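Local coordinates for SusD superfamily protein (Parabacteroides distasonis, PDB 3OTN), which probably binds carbohydrate or another nutrient at the outer membrane, as a member of the SusD family, at residues Asn94-Gln98 and Ile139-Glu145. Numbering follows the deposited sequence.
With EDO (1,2-ethanediol), chain R; EDO (1,2-ethanediol), chain M.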
ATOM      1  N   ASN A  94       7.374  20.139   5.298  1.00 18.79           N
ATOM      2  CA  ASN A  94       7.077  21.468   5.836  1.00 20.34           C
ATOM      3  C   ASN A  94       8.227  22.420   5.601  1.00 21.01           C
ATOM      4  O   ASN A  94       8.025  23.563   5.207  1.00 21.24           O
ATOM      5  CB  ASN A  94       6.697  21.413   7.325  1.00 20.34           C
ATOM      6  CG  ASN A  94       5.360  20.690   7.564  1.00 20.18           C
ATOM      7  OD1 ASN A  94       4.537  20.623   6.667  1.00 20.57           O
ATOM      8  ND2 ASN A  94       5.164  20.123   8.770  1.00 18.89           N
ATOM      9  N   LEU A  95       9.446  21.939   5.804  1.00 21.16           N
ATOM     10  CA  LEU A  95      10.633  22.760   5.602  1.00 21.34           C
ATOM     11  C   LEU A  95      10.870  23.046   4.110  1.00 21.26           C
ATOM     12  O   LEU A  95      11.208  24.179   3.717  1.00 19.16           O
ATOM     13  CB  LEU A  95      11.844  22.050   6.243  1.00 25.78           C
ATOM     14  CG  LEU A  95      13.214  22.732   6.278  1.00 39.06           C
ATOM     15  CD1 LEU A  95      13.095  24.184   6.741  1.00 36.63           C
ATOM     16  CD2 LEU A  95      14.169  21.930   7.176  1.00 46.67           C
ATOM     17  N   ALA A  96      10.698  22.013   3.282  1.00 18.99           N
ATOM     18  CA  ALA A  96      10.770  22.137   1.827  1.00 19.58           C
ATOM     19  C   ALA A  96       9.795  23.206   1.290  1.00 21.86           C
ATOM     20  O   ALA A  96      10.187  24.068   0.483  1.00 21.40           O
ATOM     21  CB  ALA A  96      10.475  20.744   1.163  1.00 18.58           C
ATOM     22  N   LEU A  97       8.542  23.176   1.755  1.00 21.51           N
ATOM     23  CA  LEU A  97       7.545  24.147   1.313  1.00 21.25           C
ATOM     24  C   LEU A  97       7.880  25.560   1.786  1.00 23.28           C
ATOM     25  O   LEU A  97       7.660  26.520   1.045  1.00 22.98           O
ATOM     26  CB  LEU A  97       6.132  23.746   1.722  1.00 21.54           C
ATOM     27  CG  LEU A  97       5.526  22.530   0.998  1.00 20.94           C
ATOM     28  CD1 LEU A  97       4.249  21.980   1.694  1.00 20.48           C
ATOM     29  CD2 LEU A  97       5.314  22.843  -0.464  1.00 20.49           C
ATOM     30  N   GLN A  98       8.414  25.699   2.996  1.00 22.47           N
ATOM     31  CA  GLN A  98       8.808  27.031   3.497  1.00 24.92           C
ATOM     32  C   GLN A  98       9.938  27.584   2.643  1.00 24.81           C
ATOM     33  O   GLN A  98       9.852  28.704   2.164  1.00 26.33           O
ATOM     34  CB  GLN A  98       9.263  26.982   4.943  1.00 25.24           C
ATOM     35  CG  GLN A  98       9.629  28.356   5.518  1.00 25.95           C
ATOM     36  CD  GLN A  98      10.430  28.289   6.805  1.00 39.65           C
ATOM     37  OE1 GLN A  98      11.556  27.780   6.832  1.00 50.65           O
ATOM     38  NE2 GLN A  98       9.880  28.855   7.865  1.00 34.54           N
ATOM     39  N   ILE A 139       0.357  19.072  11.930  1.00 20.65           N
ATOM     40  CA  ILE A 139       1.608  19.817  11.834  1.00 21.29           C
ATOM     41  C   ILE A 139       1.908  20.176  10.384  1.00 20.63           C
ATOM     42  O   ILE A 139       2.165  19.295   9.554  1.00 19.72           O
ATOM     43  CB  ILE A 139       2.793  18.992  12.400  1.00 23.51           C
ATOM     44  CG1 ILE A 139       2.562  18.630  13.863  1.00 25.11           C
ATOM     45  CG2 ILE A 139       4.110  19.775  12.299  1.00 21.21           C
ATOM     46  CD1 ILE A 139       3.549  17.607  14.394  1.00 26.70           C
ATOM     47  N   THR A 140       1.827  21.463  10.087  1.00 20.86           N
ATOM     48  CA  THR A 140       2.174  22.000   8.780  1.00 23.28           C
ATOM     49  C   THR A 140       3.200  23.118   8.884  1.00 26.51           C
ATOM     50  O   THR A 140       3.483  23.769   7.878  1.00 29.38           O
ATOM     51  CB  THR A 140       0.910  22.577   8.056  1.00 25.72           C
ATOM     52  OG1 THR A 140       0.314  23.576   8.875  1.00 26.00           O
ATOM     53  CG2 THR A 140      -0.109  21.486   7.792  1.00 24.66           C
ATOM     54  N   THR A 141       3.750  23.368  10.071  1.00 25.69           N
ATOM     55  CA  THR A 141       4.735  24.432  10.239  1.00 28.18           C
ATOM     56  C   THR A 141       6.056  23.797  10.636  1.00 26.73           C
ATOM     57  O   THR A 141       6.081  22.705  11.197  1.00 25.26           O
ATOM     58  CB  THR A 141       4.291  25.508  11.288  1.00 32.51           C
ATOM     59  OG1 THR A 141       4.567  25.059  12.608  1.00 40.80           O
ATOM     60  CG2 THR A 141       2.822  25.805  11.180  1.00 32.07           C
ATOM     61  N   VAL A 142       7.155  24.488  10.333  1.00 22.99           N
ATOM     62  CA  VAL A 142       8.470  24.002  10.679  1.00 23.43           C
ATOM     63  C   VAL A 142       8.551  23.930  12.211  1.00 26.29           C
ATOM     64  O   VAL A 142       7.888  24.712  12.918  1.00 25.54           O
ATOM     65  CB  VAL A 142       9.602  24.856  10.027  1.00 24.91           C
ATOM     66  CG1 VAL A 142       9.430  24.834   8.477  1.00 25.88           C
ATOM     67  CG2 VAL A 142       9.611  26.277  10.580  1.00 23.08           C
ATOM     68  N   GLN A 143       9.323  22.964  12.711  1.00 27.49           N
ATOM     69  CA  GLN A 143       9.362  22.669  14.156  1.00 31.63           C
ATOM     70  C   GLN A 143       9.736  23.835  15.045  1.00 31.27           C
ATOM     71  O   GLN A 143       9.154  23.990  16.114  1.00 34.40           O
ATOM     72  CB  GLN A 143      10.280  21.479  14.461  1.00 33.17           C
ATOM     73  CG  GLN A 143       9.763  20.162  13.915  1.00 38.14           C
ATOM     74  CD  GLN A 143      10.624  18.976  14.329  1.00 50.49           C
ATOM     75  OE1 GLN A 143      11.399  19.051  15.289  1.00 57.36           O
ATOM     76  NE2 GLN A 143      10.475  17.864  13.617  1.00 58.64           N
ATOM     77  N   SER A 144      10.697  24.649  14.611  1.00 31.16           N
ATOM     78  CA  SER A 144      11.122  25.826  15.376  1.00 30.91           C
ATOM     79  C   SER A 144      10.020  26.888  15.506  1.00 32.44           C
ATOM     80  O   SER A 144      10.073  27.711  16.404  1.00 31.37           O
ATOM     81  CB  SER A 144      12.411  26.458  14.786  1.00 33.52           C
ATOM     82  OG  SER A 144      12.215  27.078  13.502  1.00 32.04           O
ATOM     83  N   GLU A 145       9.024  26.858  14.622  1.00 34.23           N
ATOM     84  CA  GLU A 145       7.931  27.839  14.654  1.00 36.85           C
ATOM     85  C   GLU A 145       6.663  27.294  15.288  1.00 38.54           C
ATOM     86  O   GLU A 145       5.669  28.000  15.335  1.00 40.50           O
ATOM     87  CB  GLU A 145       7.647  28.359  13.250  1.00 36.50           C
ATOM     88  CG  GLU A 145       8.825  29.121  12.679  1.00 37.89           C
ATOM     89  CD  GLU A 145       8.582  29.633  11.274  1.00 47.29           C
ATOM     90  OE1 GLU A 145       7.409  29.723  10.849  1.00 47.07           O
ATOM     91  OE2 GLU A 145       9.583  29.947  10.592  1.00 53.65           O
TER
HETATM   92  C1  EDO R 631       5.043  24.804   5.347  1.00 38.42           C
HETATM   93  O1  EDO R 631       5.906  25.564   6.181  1.00 47.95           O
HETATM   94  C2  EDO R 631       3.679  25.473   5.287  1.00 51.20           C
HETATM   95  O2  EDO R 631       2.660  24.496   5.051  1.00 49.22           O
HETATM   96  C1  EDO M 625       6.765  17.224  12.379  1.00 41.29           C
HETATM   97  O1  EDO M 625       7.551  18.400  12.643  1.00 39.12           O
HETATM   98  C2  EDO M 625       7.559  15.938  12.532  1.00 42.12           C
HETATM   99  O2  EDO M 625       8.045  15.682  13.861  1.00 47.82           O
HETATM  100  O   HOH W   1       7.305  20.377  10.822  1.00 24.26           O
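Asn94-Gln98 is a turn of helix 79-100, with Gln98 N hydrogen-bonded to Asn94 O (3.1 Å), and Ile139-Glu145 runs past it as an irregular loop that ends in a 3-10 turn, closed by Glu145 N to Val142 O at 3.0 Å. The closest CA pair is Asn94 and Val142, 5.6 Å apart. Buried Asn94 gives the most area, and its two-ended amide links the loop to helix 108-133: Asn94 ND2 makes a weak hydrogen bond to Ile139 O (3.2 Å), which also accepts from Tyr126 OH, and donates to a water that in turn donates to Thr141 O, serving carbonyls of a loop without regular pairing, while Asn94 OD1 accepts from Arg122. Val142, compact and branched, rests CG1 on the helix, 3.7 Å from Leu95 CA and 4.1 Å from Leu95 CD1. One turn after Asn94, the long Gln98 reaches out so that Gln98 NE2 makes a weak hydrogen bond to Glu145 OE2 (3.0 Å) at the solvent-facing edge, where Glu145 is exposed. An ethanediol, probably from the crystallisation liquor, bridges Asn94 O and, weakly, Thr140 O. This is surface packing of a connecting loop against helices 79-100 and 108-133, within the TPR-like helical region characteristic of SusD proteins.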